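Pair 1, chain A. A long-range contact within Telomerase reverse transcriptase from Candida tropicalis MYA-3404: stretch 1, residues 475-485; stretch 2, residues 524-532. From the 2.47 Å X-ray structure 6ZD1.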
# COMPACT_ATOMS: atom_id res chain seq x y z
N ILE A 475 12.37 -1.72 15.93
CA ILE A 475 13.28 -1.44 17.04
C ILE A 475 13.30 -2.60 18.02
O ILE A 475 14.37 -3.06 18.45
CB ILE A 475 12.88 -0.12 17.74
CG1 ILE A 475 13.16 1.08 16.84
CG2 ILE A 475 13.61 0.03 19.06
CD1 ILE A 475 12.69 2.39 17.44
N LEU A 476 12.12 -3.09 18.41
CA LEU A 476 12.05 -4.12 19.44
C LEU A 476 12.65 -5.43 18.96
O LEU A 476 13.46 -6.05 19.66
CB LEU A 476 10.59 -4.32 19.88
CG LEU A 476 10.36 -5.37 20.97
CD1 LEU A 476 11.25 -5.12 22.17
CD2 LEU A 476 8.90 -5.41 21.41
N TYR A 477 12.29 -5.87 17.75
CA TYR A 477 12.80 -7.15 17.26
C TYR A 477 14.28 -7.08 16.91
O TYR A 477 15.00 -8.08 17.06
CB TYR A 477 11.98 -7.64 16.06
CG TYR A 477 10.68 -8.34 16.43
CD1 TYR A 477 10.20 -8.34 17.74
CD2 TYR A 477 9.94 -9.01 15.46
CE1 TYR A 477 9.01 -8.98 18.07
CE2 TYR A 477 8.75 -9.65 15.78
CZ TYR A 477 8.29 -9.64 17.08
OH TYR A 477 7.12 -10.28 17.40
N SER A 478 14.77 -5.93 16.46
CA SER A 478 16.21 -5.78 16.28
C SER A 478 16.94 -5.88 17.62
O SER A 478 17.97 -6.55 17.73
CB SER A 478 16.54 -4.45 15.60
OG SER A 478 15.97 -4.38 14.30
N THR A 479 16.41 -5.20 18.64
CA THR A 479 16.96 -5.31 19.98
C THR A 479 16.87 -6.74 20.50
O THR A 479 17.81 -7.25 21.12
CB THR A 479 16.22 -4.36 20.92
OG1 THR A 479 16.36 -3.01 20.44
CG2 THR A 479 16.79 -4.44 22.33
N MSE A 480 15.73 -7.40 20.27
CA MSE A 480 15.53 -8.76 20.72
C MSE A 480 16.51 -9.72 20.07
O MSE A 480 17.15 -10.52 20.76
CB MSE A 480 14.10 -9.21 20.42
CG MSE A 480 13.79 -10.63 20.84
SE MSE A 480 12.06 -11.26 20.20
CE MSE A 480 12.40 -11.18 18.28
N VAL A 481 16.64 -9.63 18.74
CA VAL A 481 17.55 -10.52 18.02
C VAL A 481 18.98 -10.32 18.50
O VAL A 481 19.75 -11.28 18.66
CB VAL A 481 17.42 -10.30 16.50
CG1 VAL A 481 18.59 -10.93 15.77
CG2 VAL A 481 16.11 -10.88 16.00
N SER A 482 19.35 -9.06 18.79
CA SER A 482 20.74 -8.75 19.12
C SER A 482 21.12 -9.23 20.51
O SER A 482 22.27 -9.64 20.73
CB SER A 482 20.98 -7.25 18.99
OG SER A 482 22.29 -6.89 19.40
N LYS A 483 20.18 -9.21 21.46
CA LYS A 483 20.48 -9.61 22.83
C LYS A 483 20.25 -11.09 23.07
O LYS A 483 20.89 -11.67 23.95
CB LYS A 483 19.63 -8.81 23.82
CG LYS A 483 19.81 -7.30 23.76
CD LYS A 483 19.08 -6.61 24.91
CE LYS A 483 17.59 -6.93 24.91
NZ LYS A 483 16.86 -6.25 26.02
N GLU A 484 19.36 -11.71 22.30
CA GLU A 484 18.95 -13.08 22.56
C GLU A 484 19.76 -14.11 21.80
O GLU A 484 19.91 -15.24 22.28
CB GLU A 484 17.46 -13.24 22.25
CG GLU A 484 16.53 -12.56 23.24
CD GLU A 484 16.57 -13.19 24.62
OE1 GLU A 484 16.92 -14.39 24.72
OE2 GLU A 484 16.25 -12.50 25.61
N PHE A 485 20.36 -13.75 20.67
CA PHE A 485 21.05 -14.70 19.79
C PHE A 485 22.55 -14.44 19.77
O PHE A 485 23.20 -14.51 18.73
CB PHE A 485 20.49 -14.63 18.37
CG PHE A 485 19.12 -15.22 18.23
CD1 PHE A 485 18.95 -16.58 18.05
CD2 PHE A 485 18.00 -14.41 18.26
CE1 PHE A 485 17.69 -17.13 17.92
CE2 PHE A 485 16.73 -14.95 18.13
CZ PHE A 485 16.57 -16.31 17.95
N ASN A 524 10.30 -20.17 26.43
CA ASN A 524 9.46 -18.99 26.57
C ASN A 524 10.30 -17.72 26.67
O ASN A 524 9.78 -16.67 27.08
CB ASN A 524 8.55 -19.13 27.79
CG ASN A 524 9.33 -19.31 29.08
OD1 ASN A 524 10.50 -19.70 29.07
ND2 ASN A 524 8.68 -19.04 30.21
N GLU A 525 11.57 -17.79 26.28
CA GLU A 525 12.47 -16.67 26.50
C GLU A 525 12.20 -15.51 25.56
O GLU A 525 12.66 -14.40 25.82
CB GLU A 525 13.93 -17.12 26.33
CG GLU A 525 14.46 -17.94 27.48
CD GLU A 525 15.91 -18.32 27.29
OE1 GLU A 525 16.34 -18.43 26.12
OE2 GLU A 525 16.62 -18.49 28.30
N LEU A 526 11.46 -15.75 24.48
CA LEU A 526 11.10 -14.66 23.59
C LEU A 526 9.75 -14.04 23.93
O LEU A 526 9.42 -12.98 23.39
CB LEU A 526 11.10 -15.15 22.13
CG LEU A 526 12.45 -15.66 21.63
CD1 LEU A 526 12.39 -16.02 20.15
CD2 LEU A 526 13.54 -14.64 21.90
N GLN A 527 8.99 -14.65 24.83
CA GLN A 527 7.70 -14.09 25.20
C GLN A 527 7.85 -12.82 26.02
O GLN A 527 6.90 -12.03 26.09
CB GLN A 527 6.87 -15.12 25.97
CG GLN A 527 6.79 -16.47 25.27
CD GLN A 527 5.97 -17.48 26.05
OE1 GLN A 527 5.34 -17.15 27.05
NE2 GLN A 527 5.98 -18.72 25.59
N LYS A 528 9.02 -12.60 26.62
CA LYS A 528 9.27 -11.37 27.37
C LYS A 528 9.06 -10.15 26.49
O LYS A 528 8.58 -9.11 26.96
CB LYS A 528 10.69 -11.38 27.93
CG LYS A 528 10.96 -12.50 28.91
CD LYS A 528 12.43 -12.54 29.29
CE LYS A 528 13.02 -13.91 28.98
NZ LYS A 528 14.49 -13.95 29.22
N TYR A 529 9.43 -10.25 25.21
CA TYR A 529 9.30 -9.16 24.26
C TYR A 529 7.93 -9.12 23.60
O TYR A 529 7.63 -8.16 22.87
CB TYR A 529 10.38 -9.30 23.18
CG TYR A 529 11.78 -9.49 23.72
CD1 TYR A 529 12.26 -10.76 24.04
CD2 TYR A 529 12.63 -8.40 23.91
CE1 TYR A 529 13.55 -10.93 24.54
CE2 TYR A 529 13.91 -8.57 24.41
CZ TYR A 529 14.36 -9.83 24.72
OH TYR A 529 15.64 -9.99 25.22
N GLY A 530 7.06 -10.09 23.89
CA GLY A 530 5.83 -10.23 23.15
C GLY A 530 5.93 -11.06 21.89
O GLY A 530 4.97 -11.08 21.11
N ALA A 531 7.06 -11.71 21.65
CA ALA A 531 7.22 -12.60 20.51
C ALA A 531 6.79 -14.01 20.88
O ALA A 531 7.33 -14.60 21.82
CB ALA A 531 8.67 -12.59 20.02
N PHE A 532 5.82 -14.55 20.15
CA PHE A 532 5.33 -15.91 20.34
C PHE A 532 5.51 -16.68 19.04
O PHE A 532 4.89 -16.33 18.03
CB PHE A 532 3.87 -15.92 20.78
CG PHE A 532 3.62 -15.34 22.14
CD1 PHE A 532 3.36 -13.99 22.29
CD2 PHE A 532 3.65 -16.14 23.27
CE1 PHE A 532 3.13 -13.45 23.54
CE2 PHE A 532 3.42 -15.60 24.52
CZ PHE A 532 3.16 -14.26 24.66

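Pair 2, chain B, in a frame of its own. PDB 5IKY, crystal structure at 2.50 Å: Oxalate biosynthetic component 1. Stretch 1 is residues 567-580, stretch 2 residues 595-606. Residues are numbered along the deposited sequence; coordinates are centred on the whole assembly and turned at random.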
# COMPACT_ATOMS: atom_id res chain seq x y z
N THR B 567 10.93 -26.63 6.56
CA THR B 567 9.95 -25.89 5.78
C THR B 567 10.64 -24.91 4.83
O THR B 567 10.28 -24.81 3.66
CB THR B 567 8.97 -25.11 6.68
OG1 THR B 567 8.21 -26.03 7.48
CG2 THR B 567 8.02 -24.27 5.84
N TYR B 568 11.65 -24.21 5.34
CA TYR B 568 12.39 -23.26 4.52
C TYR B 568 13.19 -23.95 3.42
O TYR B 568 13.26 -23.46 2.30
CB TYR B 568 13.34 -22.42 5.39
CG TYR B 568 14.33 -21.63 4.56
CD1 TYR B 568 13.93 -20.49 3.88
CD2 TYR B 568 15.66 -22.03 4.45
CE1 TYR B 568 14.82 -19.76 3.11
CE2 TYR B 568 16.56 -21.31 3.69
CZ TYR B 568 16.13 -20.18 3.02
OH TYR B 568 17.02 -19.45 2.26
N ARG B 569 13.78 -25.09 3.76
CA ARG B 569 14.60 -25.85 2.81
C ARG B 569 13.81 -26.20 1.55
O ARG B 569 14.35 -26.17 0.45
CB ARG B 569 15.13 -27.12 3.47
CG ARG B 569 16.02 -27.96 2.56
CD ARG B 569 16.23 -29.35 3.12
NE ARG B 569 14.96 -30.03 3.39
CZ ARG B 569 14.25 -30.67 2.46
NH1 ARG B 569 14.67 -30.71 1.21
NH2 ARG B 569 13.10 -31.26 2.79
N LYS B 570 12.53 -26.53 1.73
CA LYS B 570 11.67 -26.86 0.60
C LYS B 570 11.43 -25.65 -0.29
O LYS B 570 11.38 -25.76 -1.51
CB LYS B 570 10.34 -27.43 1.10
CG LYS B 570 10.43 -28.85 1.62
CD LYS B 570 9.37 -29.13 2.67
CE LYS B 570 9.28 -30.61 2.99
NZ LYS B 570 8.32 -30.88 4.09
N ILE B 571 11.29 -24.48 0.33
CA ILE B 571 11.15 -23.23 -0.40
C ILE B 571 12.42 -22.93 -1.20
O ILE B 571 12.36 -22.55 -2.37
CB ILE B 571 10.86 -22.05 0.54
CG1 ILE B 571 9.56 -22.28 1.31
CG2 ILE B 571 10.79 -20.74 -0.24
CD1 ILE B 571 9.22 -21.18 2.29
N GLU B 572 13.57 -23.12 -0.56
CA GLU B 572 14.85 -22.86 -1.19
C GLU B 572 15.10 -23.81 -2.35
O GLU B 572 15.71 -23.43 -3.36
CB GLU B 572 15.98 -22.96 -0.16
CG GLU B 572 17.25 -22.23 -0.54
CD GLU B 572 18.31 -22.27 0.54
OE1 GLU B 572 18.58 -21.22 1.15
OE2 GLU B 572 18.86 -23.36 0.78
N ASP B 573 14.63 -25.04 -2.22
CA ASP B 573 14.72 -26.03 -3.29
C ASP B 573 14.00 -25.55 -4.55
O ASP B 573 14.49 -25.71 -5.66
CB ASP B 573 14.14 -27.38 -2.84
CG ASP B 573 15.10 -28.16 -1.97
OD1 ASP B 573 16.32 -28.11 -2.23
OD2 ASP B 573 14.64 -28.84 -1.03
N ARG B 574 12.83 -24.95 -4.35
CA ARG B 574 12.02 -24.44 -5.46
C ARG B 574 12.69 -23.24 -6.12
O ARG B 574 12.58 -23.06 -7.34
CB ARG B 574 10.62 -24.07 -4.97
CG ARG B 574 9.72 -25.27 -4.68
CD ARG B 574 8.36 -24.83 -4.16
NE ARG B 574 7.88 -23.63 -4.83
CZ ARG B 574 7.27 -23.62 -6.02
NH1 ARG B 574 7.07 -24.76 -6.67
NH2 ARG B 574 6.87 -22.48 -6.55
N LEU B 575 13.37 -22.42 -5.33
CA LEU B 575 14.11 -21.29 -5.88
C LEU B 575 15.33 -21.78 -6.63
O LEU B 575 15.68 -21.24 -7.68
CB LEU B 575 14.52 -20.32 -4.77
CG LEU B 575 15.36 -19.12 -5.21
CD1 LEU B 575 14.64 -18.33 -6.31
CD2 LEU B 575 15.67 -18.22 -4.03
N ALA B 576 15.98 -22.81 -6.10
CA ALA B 576 17.17 -23.37 -6.72
C ALA B 576 16.85 -24.00 -8.07
O ALA B 576 17.61 -23.85 -9.03
CB ALA B 576 17.81 -24.39 -5.79
N ALA B 577 15.73 -24.71 -8.14
CA ALA B 577 15.31 -25.36 -9.37
C ALA B 577 14.96 -24.34 -10.44
O ALA B 577 15.28 -24.52 -11.62
CB ALA B 577 14.13 -26.28 -9.11
N HIS B 578 14.30 -23.26 -10.03
CA HIS B 578 13.92 -22.20 -10.96
C HIS B 578 15.15 -21.49 -11.52
O HIS B 578 15.16 -21.09 -12.69
CB HIS B 578 13.01 -21.18 -10.27
CG HIS B 578 12.62 -20.03 -11.15
ND1 HIS B 578 13.05 -18.74 -10.91
CD2 HIS B 578 11.85 -19.98 -12.26
CE1 HIS B 578 12.55 -17.94 -11.84
NE2 HIS B 578 11.83 -18.67 -12.67
N LEU B 579 16.18 -21.33 -10.69
CA LEU B 579 17.42 -20.69 -11.12
C LEU B 579 18.24 -21.62 -12.01
O LEU B 579 19.04 -21.16 -12.83
CB LEU B 579 18.25 -20.25 -9.92
CG LEU B 579 17.67 -19.13 -9.06
CD1 LEU B 579 18.60 -18.80 -7.90
CD2 LEU B 579 17.39 -17.89 -9.90
N ALA B 580 18.05 -22.92 -11.84
CA ALA B 580 18.76 -23.91 -12.64
C ALA B 580 17.97 -24.29 -13.89
O ALA B 580 18.19 -25.34 -14.49
CB ALA B 580 19.05 -25.15 -11.80
N HIS B 595 17.99 -10.88 -12.50
CA HIS B 595 17.21 -12.10 -12.66
C HIS B 595 17.08 -12.83 -11.33
O HIS B 595 16.00 -13.26 -10.95
CB HIS B 595 17.84 -13.01 -13.71
CG HIS B 595 17.07 -14.28 -13.95
ND1 HIS B 595 15.78 -14.28 -14.43
CD2 HIS B 595 17.41 -15.57 -13.76
CE1 HIS B 595 15.36 -15.53 -14.53
NE2 HIS B 595 16.33 -16.33 -14.13
N VAL B 596 18.21 -12.96 -10.63
CA VAL B 596 18.25 -13.65 -9.34
C VAL B 596 17.38 -12.94 -8.31
O VAL B 596 16.54 -13.57 -7.66
CB VAL B 596 19.69 -13.76 -8.81
CG1 VAL B 596 19.69 -14.18 -7.34
CG2 VAL B 596 20.50 -14.73 -9.65
N LEU B 597 17.58 -11.63 -8.17
CA LEU B 597 16.84 -10.84 -7.19
C LEU B 597 15.33 -10.88 -7.42
O LEU B 597 14.55 -10.93 -6.47
CB LEU B 597 17.32 -9.39 -7.22
CG LEU B 597 18.65 -9.13 -6.51
CD1 LEU B 597 19.33 -7.89 -7.06
CD2 LEU B 597 18.42 -8.99 -5.01
N THR B 598 14.91 -10.86 -8.68
CA THR B 598 13.49 -10.96 -9.02
C THR B 598 12.94 -12.33 -8.67
O THR B 598 11.82 -12.46 -8.18
CB THR B 598 13.23 -10.68 -10.51
OG1 THR B 598 14.24 -11.31 -11.30
CG2 THR B 598 13.25 -9.18 -10.78
N ALA B 599 13.74 -13.37 -8.92
CA ALA B 599 13.36 -14.73 -8.58
C ALA B 599 13.27 -14.89 -7.07
O ALA B 599 12.33 -15.47 -6.55
CB ALA B 599 14.34 -15.73 -9.17
N ALA B 600 14.26 -14.34 -6.37
CA ALA B 600 14.31 -14.43 -4.91
C ALA B 600 13.11 -13.74 -4.27
O ALA B 600 12.43 -14.32 -3.43
CB ALA B 600 15.61 -13.82 -4.39
N ARG B 601 12.85 -12.49 -4.67
CA ARG B 601 11.75 -11.71 -4.12
C ARG B 601 10.40 -12.40 -4.33
O ARG B 601 9.53 -12.35 -3.46
CB ARG B 601 11.71 -10.31 -4.74
CG ARG B 601 12.45 -9.25 -3.93
CD ARG B 601 12.17 -7.85 -4.45
NE ARG B 601 12.75 -7.61 -5.77
CZ ARG B 601 13.92 -7.02 -5.98
NH1 ARG B 601 14.65 -6.60 -4.95
NH2 ARG B 601 14.37 -6.84 -7.21
N SER B 602 10.23 -13.03 -5.49
CA SER B 602 8.98 -13.68 -5.83
C SER B 602 8.75 -14.94 -5.00
O SER B 602 7.61 -15.32 -4.74
CB SER B 602 8.94 -14.03 -7.32
OG SER B 602 9.99 -14.92 -7.67
N PHE B 603 9.83 -15.59 -4.58
CA PHE B 603 9.74 -16.77 -3.74
C PHE B 603 9.68 -16.40 -2.26
O PHE B 603 9.62 -17.27 -1.40
CB PHE B 603 10.92 -17.71 -3.99
CG PHE B 603 10.74 -18.61 -5.19
CD1 PHE B 603 11.08 -18.18 -6.46
CD2 PHE B 603 10.25 -19.89 -5.04
CE1 PHE B 603 10.92 -19.00 -7.56
CE2 PHE B 603 10.08 -20.72 -6.13
CZ PHE B 603 10.42 -20.28 -7.39
N GLY B 604 9.71 -15.10 -1.98
CA GLY B 604 9.61 -14.62 -0.61
C GLY B 604 10.95 -14.43 0.07
O GLY B 604 11.03 -13.86 1.16
N ILE B 605 12.01 -14.91 -0.58
CA ILE B 605 13.36 -14.80 -0.04
C ILE B 605 13.98 -13.45 -0.40
O ILE B 605 14.22 -13.16 -1.57
CB ILE B 605 14.27 -15.93 -0.55
CG1 ILE B 605 13.75 -17.29 -0.08
CG2 ILE B 605 15.70 -15.72 -0.08
CD1 ILE B 605 14.61 -18.45 -0.49
N THR B 606 14.24 -12.63 0.61
CA THR B 606 14.81 -11.30 0.38
C THR B 606 16.31 -11.28 0.60
O THR B 606 16.78 -11.32 1.74
CB THR B 606 14.15 -10.25 1.29
OG1 THR B 606 12.74 -10.21 1.05
CG2 THR B 606 14.74 -8.87 1.02

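In both pairs a helix packs against a segment that makes a tight turn through a glycine and then extends. The central 14 residues superpose with an RMSD of 0.6 Å over N, CA and C. The turn matches closely: A:Tyr529, A:Gly530 and A:Ala531 fall on B:Phe603, B:Gly604 and B:Ile605, with CA atoms 0.5 to 0.6 Å apart. What leads into it differs. In pair 2 it is a regular helix, ending in a Schellman motif and running at 148° to its partner; in pair 1 it is a type I turn, A:Asn524 to A:Gln527, within a short run of helical angles, A:Glu525 to A:Lys528, that lacks the regular bonds of a helix.

The glycine has a reason that lies in the backbone. A:Gly530 (phi/psi 87/8) and B:Gly604 (92/-10) both have positive phi, where a CB would jam against the carbonyl O of the preceding residue. Each turn is also tied back in the same way: A:Ala531 N bonds to A:Leu526 O at 3.2 Å, and B:Ile605 N bonds weakly to B:Ala600 O at 2.9 Å.

Just before the glycine, an aromatic residue points toward the helix and supplies the largest buried area of its pair. A flat ring suits this place because its face can lie on the helix. A:Met480 CG sits over the A:Tyr529 ring, 3.6 Å from its centroid; at the matching position, B:Leu575 CA lies 4.0 Å from the centroid of the B:Phe603 ring. The surroundings of the two rings differ. Tyrosine carries a hydroxyl, and A:Tyr529 OH donates a hydrogen bond to A:Glu484 OE2 at 2.6 Å, so a carboxylate is accommodated at the edge of the ring. Phenylalanine has no such group, and no hydrogen bond crosses pair 2. There B:Leu579, the counterpart of A:Glu484, packs its CD2 3.8 Å from B:Ala599 CB.

Around the residue after the glycine, the two pairs divide bulk differently. In pair 1 the long, flexible selenomethionine A:Met480 reaches the small A:Ala531, SE to CB 3.6 Å, and also A:Leu526, SE to CD2 4.1 Å. In pair 2 the shorter, branched B:Leu575 meets the larger B:Ile605, CD2 to CD1 3.7 Å, while the position of A:Leu526 is taken by the small B:Ala600, its CB 4.4 Å from B:Leu575 CD2. B:Ile605 CD1 also reaches B:Tyr568 OH at 3.8 Å. Thus one backbone frame is filled by a polar-edged tyrosine in pair 1 and by packing without a cross-stretch hydrogen bond around phenylalanine and isoleucine in pair 2.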